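Local coordinates for cytochrome c (Pseudomonas aeruginosa, PDB 6RTE), which acts as the dihydro-heme d1 dehydrogenase NirN, an eight-bladed beta-propeller enzyme of heme d1 biosynthesis that also carries a heme c, at residues 131-136 with 190-195; 149-154 with 160-165; 169-174 with 208-213. All coordinates share one frame; numbering follows the deposited sequence.

Contact 1: 131-136 with 190-195; sequences HPLATL and GRLVYF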
# COMPACT_ATOMS: atom_id res chain seq x y z
N HIS A 131 -13.87 18.20 9.78
CA HIS A 131 -14.23 17.89 11.17
C HIS A 131 -12.96 17.85 12.01
O HIS A 131 -12.42 16.77 12.29
CB HIS A 131 -14.98 16.55 11.26
CG HIS A 131 -16.23 16.51 10.44
ND1 HIS A 131 -16.29 15.91 9.20
CD2 HIS A 131 -17.48 16.99 10.68
CE1 HIS A 131 -17.51 16.03 8.71
NE2 HIS A 131 -18.25 16.67 9.59
N PRO A 132 -12.46 19.01 12.42
CA PRO A 132 -11.23 19.03 13.23
C PRO A 132 -11.39 18.23 14.51
O PRO A 132 -12.43 18.28 15.18
CB PRO A 132 -11.03 20.53 13.53
CG PRO A 132 -11.85 21.26 12.48
CD PRO A 132 -13.01 20.36 12.18
N LEU A 133 -10.33 17.49 14.87
CA LEU A 133 -10.38 16.64 16.06
C LEU A 133 -10.68 17.43 17.32
O LEU A 133 -11.34 16.92 18.24
CB LEU A 133 -9.05 15.91 16.24
CG LEU A 133 -8.83 14.68 15.37
CD1 LEU A 133 -7.41 14.19 15.64
CD2 LEU A 133 -9.86 13.61 15.65
N ALA A 134 -10.19 18.67 17.41
CA ALA A 134 -10.49 19.50 18.58
C ALA A 134 -11.99 19.67 18.79
O ALA A 134 -12.43 19.91 19.92
CB ALA A 134 -9.82 20.87 18.44
N THR A 135 -12.79 19.57 17.72
CA THR A 135 -14.22 19.78 17.82
C THR A 135 -15.02 18.50 18.01
O THR A 135 -16.24 18.56 18.11
CB THR A 135 -14.76 20.49 16.56
OG1 THR A 135 -14.66 19.61 15.44
CG2 THR A 135 -13.97 21.78 16.28
N LEU A 136 -14.36 17.34 18.05
CA LEU A 136 -15.10 16.10 18.11
C LEU A 136 -14.94 15.43 19.47
O LEU A 136 -13.83 15.42 20.03
CB LEU A 136 -14.62 15.12 17.03
CG LEU A 136 -14.86 15.51 15.57
CD1 LEU A 136 -14.11 14.55 14.67
CD2 LEU A 136 -16.34 15.52 15.22
N GLY A 190 -5.16 3.25 17.63
CA GLY A 190 -6.10 2.67 16.70
C GLY A 190 -7.33 3.50 16.42
O GLY A 190 -8.23 3.02 15.72
N ARG A 191 -7.41 4.72 16.94
CA ARG A 191 -8.59 5.54 16.72
C ARG A 191 -8.60 6.18 15.34
O ARG A 191 -9.67 6.34 14.73
CB ARG A 191 -8.69 6.64 17.78
CG ARG A 191 -9.77 7.66 17.45
CD ARG A 191 -9.88 8.75 18.50
NE ARG A 191 -10.75 9.83 18.02
CZ ARG A 191 -10.96 10.96 18.68
NH1 ARG A 191 -10.39 11.16 19.87
NH2 ARG A 191 -11.75 11.88 18.16
N LEU A 192 -7.43 6.59 14.84
CA LEU A 192 -7.32 7.31 13.58
C LEU A 192 -6.71 6.43 12.49
O LEU A 192 -5.84 5.60 12.76
CB LEU A 192 -6.49 8.58 13.76
CG LEU A 192 -6.92 9.55 14.87
CD1 LEU A 192 -5.88 10.64 15.04
CD2 LEU A 192 -8.30 10.15 14.60
N VAL A 193 -7.16 6.64 11.26
CA VAL A 193 -6.65 5.88 10.11
C VAL A 193 -6.28 6.86 9.01
O VAL A 193 -6.98 7.86 8.77
CB VAL A 193 -7.65 4.81 9.64
CG1 VAL A 193 -9.00 5.38 9.35
CG2 VAL A 193 -7.12 4.05 8.43
N TYR A 194 -5.15 6.59 8.36
CA TYR A 194 -4.53 7.48 7.38
C TYR A 194 -4.45 6.75 6.05
O TYR A 194 -3.92 5.64 5.98
CB TYR A 194 -3.13 7.91 7.85
CG TYR A 194 -3.10 8.61 9.18
CD1 TYR A 194 -3.21 7.89 10.38
CD2 TYR A 194 -2.99 9.99 9.26
CE1 TYR A 194 -3.21 8.55 11.61
CE2 TYR A 194 -2.99 10.65 10.49
CZ TYR A 194 -3.10 9.93 11.66
OH TYR A 194 -3.10 10.60 12.87
N PHE A 195 -5.00 7.36 5.01
CA PHE A 195 -5.02 6.81 3.67
C PHE A 195 -4.15 7.66 2.75
O PHE A 195 -4.11 8.89 2.86
CB PHE A 195 -6.45 6.79 3.09
CG PHE A 195 -7.44 6.00 3.91
CD1 PHE A 195 -7.60 4.64 3.70
CD2 PHE A 195 -8.23 6.64 4.86
CE1 PHE A 195 -8.54 3.90 4.45
CE2 PHE A 195 -9.18 5.91 5.60
CZ PHE A 195 -9.33 4.55 5.39
O HOH W 1 -11.69 14.38 19.44
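Leu133 is the residue of the 3-10 turn 133-135 that reaches Leu192 and Arg191, and its side chain can be followed outward. CB already points at the strand. CG stands anti to the carbonyl carbon (chi1 -79°), which carries the two methyls out to Leu192 and Arg191. CD1 meets Leu192 CD1 at 3.9 Å, while CD2 lies equally far from Leu192 CD2, so the two leucines approach tip to tip. CD2 also comes within 3.6 Å of Arg191 NH2, at an oblique angle to the guanidinium. The arginine runs past Leu133 in the opposite direction, fully extended, and Leu136 CB sits near the edge of its flat end.

The polar link goes through one water, which lies in the guanidinium plane and accepts from Arg191 NH2 at 2.8 Å. It donates to Leu133 O at 2.8 Å and to Leu136 O at 2.5 Å. Arg191 is further held by a salt bridge to Asp206 and a hydrogen bond to Ser138 OG. Chemically, then, segment 131-136 is joined to the start of strand 192-197 by a small leucine patch, and to the arginine just before it by a water that donates its own hydrogens to two backbone carbonyls.

Contact 2: 149-154 with 160-165; sequences LFVVVE and VTILDG
Phe150 and Leu163 form an antiparallel hydrogen-bonded pair, and the backbone bonds of this hairpin start there. Phe150 N gives its hydrogen to Leu163 O at 2.9 Å, and Leu163 N returns one to Phe150 O at 2.8 Å. Two residues on, Val152 and Thr161 repeat the pattern, Val152 N bonding to Thr161 O and Thr161 N to Val152 O. The non-hydrogen-bonded pairs Val151 with Ile162 and Val153 with Val160 alternate with these. Weaker CA-H...O contacts fill in between, the shortest from Leu149 CA to Leu163 O at 3.2 Å.

The apolar contacts fall on two faces. On one, Phe150 CB packs on Leu163 CB at 3.9 Å, and the edge of the phenyl ring reaches Gly165 CA. On the other, Val151 splits its methyls: CG1, anti to the backbone N (chi1 177°), touches Val160 CG1 at 3.8 Å, while CG2 lies alongside Ile162 CD1.

One side-chain hydrogen bond ties the far end. Thr161 OG1 donates to Glu154 OE1 at 2.5 Å, coming from above the carboxylate plane, 47° out of it. The same oxygen takes a salt bridge from Arg173 NE, so a threonine and an arginine together grip OE1 of this buried carboxylate and fix its position.

In the propeller the pair makes the middle of a four-stranded blade. Strand 169-175 flanks it beyond 159-164, and the C-terminal strand 491-496 lies beyond 150-154, so both ends of the propeller sequence meet in one blade and close the ring. Leu486 and Met488 of the preceding blade's strand 482-488 press on the face carrying Leu163 and Val152.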
# COMPACT_ATOMS: atom_id res chain seq x y z
N LEU A 149 -12.40 -3.62 14.73
CA LEU A 149 -12.87 -3.07 13.46
C LEU A 149 -11.94 -3.45 12.31
O LEU A 149 -10.71 -3.46 12.46
CB LEU A 149 -12.94 -1.54 13.53
CG LEU A 149 -13.95 -0.92 14.49
CD1 LEU A 149 -13.78 0.60 14.47
CD2 LEU A 149 -15.37 -1.33 14.14
N PHE A 150 -12.53 -3.71 11.15
CA PHE A 150 -11.77 -3.82 9.91
C PHE A 150 -11.98 -2.57 9.07
O PHE A 150 -13.11 -2.10 8.90
CB PHE A 150 -12.19 -5.04 9.10
CG PHE A 150 -11.77 -6.34 9.69
CD1 PHE A 150 -10.56 -6.92 9.32
CD2 PHE A 150 -12.59 -7.01 10.58
CE1 PHE A 150 -10.18 -8.14 9.84
CE2 PHE A 150 -12.21 -8.22 11.12
CZ PHE A 150 -11.00 -8.79 10.74
N VAL A 151 -10.89 -2.04 8.53
CA VAL A 151 -10.95 -1.06 7.45
C VAL A 151 -10.84 -1.83 6.14
O VAL A 151 -9.83 -2.51 5.89
CB VAL A 151 -9.84 -0.01 7.59
CG1 VAL A 151 -9.86 0.99 6.43
CG2 VAL A 151 -9.99 0.73 8.92
N VAL A 152 -11.87 -1.76 5.31
CA VAL A 152 -11.95 -2.54 4.08
C VAL A 152 -11.89 -1.60 2.89
O VAL A 152 -12.72 -0.69 2.76
CB VAL A 152 -13.22 -3.40 4.02
CG1 VAL A 152 -13.23 -4.24 2.74
CG2 VAL A 152 -13.30 -4.28 5.22
N VAL A 153 -10.91 -1.81 2.02
CA VAL A 153 -10.72 -0.98 0.83
C VAL A 153 -11.51 -1.60 -0.31
O VAL A 153 -11.26 -2.75 -0.70
CB VAL A 153 -9.23 -0.85 0.49
CG1 VAL A 153 -9.03 -0.03 -0.78
CG2 VAL A 153 -8.47 -0.16 1.65
N GLU A 154 -12.50 -0.87 -0.81
CA GLU A 154 -13.32 -1.32 -1.94
C GLU A 154 -12.78 -0.62 -3.19
O GLU A 154 -13.22 0.48 -3.54
CB GLU A 154 -14.80 -1.02 -1.71
CG GLU A 154 -15.41 -1.77 -0.54
CD GLU A 154 -16.85 -1.37 -0.29
OE1 GLU A 154 -17.11 -0.54 0.62
OE2 GLU A 154 -17.73 -1.89 -1.01
N VAL A 160 -14.56 2.93 1.06
CA VAL A 160 -14.01 2.25 2.22
C VAL A 160 -15.19 1.87 3.11
O VAL A 160 -16.08 2.69 3.33
CB VAL A 160 -13.02 3.13 3.00
CG1 VAL A 160 -12.67 2.49 4.37
CG2 VAL A 160 -11.76 3.39 2.17
N THR A 161 -15.20 0.63 3.58
CA THR A 161 -16.18 0.16 4.54
C THR A 161 -15.50 -0.08 5.88
O THR A 161 -14.40 -0.65 5.93
CB THR A 161 -16.86 -1.13 4.05
OG1 THR A 161 -17.81 -0.79 3.05
CG2 THR A 161 -17.57 -1.86 5.21
N ILE A 162 -16.13 0.41 6.95
CA ILE A 162 -15.69 0.13 8.31
C ILE A 162 -16.54 -1.03 8.79
O ILE A 162 -17.78 -0.95 8.80
CB ILE A 162 -15.84 1.35 9.22
CG1 ILE A 162 -15.16 2.57 8.61
CG2 ILE A 162 -15.24 1.06 10.60
CD1 ILE A 162 -13.69 2.39 8.36
N LEU A 163 -15.90 -2.12 9.19
CA LEU A 163 -16.59 -3.36 9.51
C LEU A 163 -16.47 -3.68 10.99
O LEU A 163 -15.37 -3.66 11.55
CB LEU A 163 -16.03 -4.52 8.68
CG LEU A 163 -16.91 -5.74 8.47
CD1 LEU A 163 -17.95 -5.45 7.39
CD2 LEU A 163 -16.05 -6.94 8.11
N ASP A 164 -17.61 -3.98 11.62
CA ASP A 164 -17.65 -4.63 12.92
C ASP A 164 -17.05 -6.02 12.81
O ASP A 164 -17.57 -6.88 12.09
CB ASP A 164 -19.12 -4.69 13.38
CG ASP A 164 -19.30 -5.28 14.78
OD1 ASP A 164 -18.50 -6.13 15.21
OD2 ASP A 164 -20.29 -4.90 15.44
N GLY A 165 -15.93 -6.24 13.51
CA GLY A 165 -15.18 -7.48 13.37
C GLY A 165 -15.74 -8.68 14.12
O GLY A 165 -15.21 -9.78 13.96

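Contact 3: 169-174 with 208-213; sequences EPIARF and YNLKVV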
# COMPACT_ATOMS: atom_id res chain seq x y z
N GLU A 169 -20.45 -6.94 9.99
CA GLU A 169 -21.42 -6.07 9.37
C GLU A 169 -20.84 -4.67 9.27
O GLU A 169 -20.05 -4.26 10.13
CB GLU A 169 -22.73 -6.02 10.18
CG GLU A 169 -23.37 -7.37 10.41
CD GLU A 169 -24.50 -7.30 11.43
OE1 GLU A 169 -24.92 -6.17 11.77
OE2 GLU A 169 -24.96 -8.36 11.90
N PRO A 170 -21.21 -3.91 8.24
CA PRO A 170 -20.69 -2.54 8.12
C PRO A 170 -21.32 -1.61 9.14
O PRO A 170 -22.52 -1.67 9.41
CB PRO A 170 -21.06 -2.14 6.69
CG PRO A 170 -22.19 -3.02 6.31
CD PRO A 170 -22.07 -4.29 7.11
N ILE A 171 -20.49 -0.75 9.73
CA ILE A 171 -20.99 0.36 10.53
C ILE A 171 -20.84 1.69 9.83
O ILE A 171 -21.39 2.70 10.30
CB ILE A 171 -20.31 0.41 11.92
CG1 ILE A 171 -18.82 0.68 11.82
CG2 ILE A 171 -20.55 -0.91 12.67
CD1 ILE A 171 -18.16 0.94 13.18
N ALA A 172 -20.12 1.73 8.71
CA ALA A 172 -19.97 2.94 7.92
C ALA A 172 -19.40 2.57 6.56
O ALA A 172 -18.64 1.60 6.44
CB ALA A 172 -19.06 3.96 8.60
N ARG A 173 -19.76 3.35 5.55
CA ARG A 173 -19.16 3.25 4.22
C ARG A 173 -19.05 4.66 3.67
O ARG A 173 -19.97 5.46 3.83
CB ARG A 173 -20.02 2.36 3.32
CG ARG A 173 -19.37 2.02 1.98
CD ARG A 173 -20.28 1.12 1.14
NE ARG A 173 -19.59 0.66 -0.07
CZ ARG A 173 -19.80 1.12 -1.30
NH1 ARG A 173 -20.70 2.06 -1.54
NH2 ARG A 173 -19.09 0.62 -2.31
N PHE A 174 -17.90 4.98 3.08
CA PHE A 174 -17.71 6.32 2.54
C PHE A 174 -16.87 6.26 1.27
O PHE A 174 -16.05 5.35 1.11
CB PHE A 174 -17.05 7.27 3.58
CG PHE A 174 -15.73 6.77 4.14
CD1 PHE A 174 -15.70 5.88 5.20
CD2 PHE A 174 -14.53 7.23 3.63
CE1 PHE A 174 -14.49 5.43 5.73
CE2 PHE A 174 -13.32 6.79 4.16
CZ PHE A 174 -13.31 5.89 5.21
N TYR A 208 -13.71 6.71 15.66
CA TYR A 208 -14.68 6.85 16.74
C TYR A 208 -15.89 7.66 16.32
O TYR A 208 -17.02 7.35 16.72
CB TYR A 208 -14.05 7.51 17.97
CG TYR A 208 -13.07 6.65 18.74
CD1 TYR A 208 -12.69 5.41 18.27
CD2 TYR A 208 -12.53 7.10 19.93
CE1 TYR A 208 -11.78 4.64 18.95
CE2 TYR A 208 -11.62 6.33 20.64
CZ TYR A 208 -11.26 5.10 20.14
OH TYR A 208 -10.36 4.32 20.83
N ASN A 209 -15.69 8.71 15.54
CA ASN A 209 -16.81 9.55 15.11
C ASN A 209 -17.25 9.28 13.69
O ASN A 209 -18.21 9.90 13.22
CB ASN A 209 -16.44 11.03 15.27
CG ASN A 209 -16.42 11.45 16.74
OD1 ASN A 209 -17.47 11.69 17.33
ND2 ASN A 209 -15.24 11.53 17.33
N LEU A 210 -16.60 8.33 13.00
CA LEU A 210 -16.93 7.96 11.63
C LEU A 210 -17.00 9.20 10.74
O LEU A 210 -17.98 9.45 10.03
CB LEU A 210 -18.23 7.15 11.59
CG LEU A 210 -18.18 5.89 12.46
CD1 LEU A 210 -19.55 5.20 12.53
CD2 LEU A 210 -17.11 4.91 11.98
N LYS A 211 -15.93 9.99 10.78
CA LYS A 211 -15.87 11.25 10.05
C LYS A 211 -14.49 11.48 9.47
O LYS A 211 -13.48 11.13 10.09
CB LYS A 211 -16.23 12.43 10.96
CG LYS A 211 -17.73 12.57 11.25
CD LYS A 211 -17.98 13.63 12.29
CE LYS A 211 -19.48 13.76 12.58
NZ LYS A 211 -20.22 14.04 11.33
N VAL A 212 -14.45 12.06 8.26
CA VAL A 212 -13.22 12.60 7.73
C VAL A 212 -12.81 13.81 8.55
O VAL A 212 -13.60 14.75 8.72
CB VAL A 212 -13.38 12.97 6.24
CG1 VAL A 212 -12.13 13.61 5.71
CG2 VAL A 212 -13.74 11.74 5.40
N VAL A 213 -11.59 13.79 9.06
CA VAL A 213 -11.06 14.89 9.87
C VAL A 213 -10.38 15.94 8.99
O VAL A 213 -10.64 17.14 9.11
CB VAL A 213 -10.06 14.34 10.91
CG1 VAL A 213 -9.28 15.47 11.59
CG2 VAL A 213 -10.79 13.47 11.94
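Two consecutive blades of the propeller meet here, at outer strand 169-175 of one and the turn leading into outer strand 211-217 of the next, where Leu210 reaches Ile171 and Ala172. The approach is nearest at Ala172 and Leu210, whose CA atoms are 6.9 Å apart, and everything that passes between the segments is van der Waals contact. Leu210 makes every close contact from its side, with both of its methyls. CD2 lies 4.0 Å from Ala172 CB and 4.3 Å from Ile171 CD1. CD1 is at 4.2 Å from the same Ala172 CB and comes up to the backbone, 3.8 Å from Ile171 O. The alanine methyl therefore meets both arms of the leucine fork, and the isoleucine adds the tip of its longer branch beside it. Leu210 CG is anti to its carbonyl carbon (chi1 -57°), which carries the fork across to the neighbouring blade.

Both sides are irregular here. Ile171 and Ala172 stand together opposite Ile162, a classic beta bulge at the point where the chain turns a corner. Leu210 and Lys211 likewise share Asp206 as their partner in a G1 beta bulge, Leu210 taking the left-handed backbone conformation (phi 51°, psi 53°) just before strand 211-217 sets off.

Tyr205, from strand 201-206, fills in between the blades: Ala172 and Leu210 both touch it, and the Phe174 ring stacks on its ring. Ile171 leans back on Leu149 of its own blade, and Arg173 is tied by its NH2 to Asp157 in a salt bridge.

Contacts 2 and 3 are the closest pair, with centres about 9 Å apart, because strands 159-164 and 169-175 are neighbours in one sheet: Ile162 N lies 2.8 Å from Ala172 O, a probable hydrogen bond. Contact 3 and contact 1 (centres about 11 Å apart) share the next blade, where His131 ND1 is 3.0 Å from Val212 O, again a probable hydrogen bond, and Arg191 packs beside Tyr208. Contact 1 encloses contact 2 along the chain and meets it through the blade interface, Phe195 CZ touching Val151 CG1 at 3.7 Å. The bound heme c is not touched by Glu154 of contact 2, whose side chain stays about 12 Å from it.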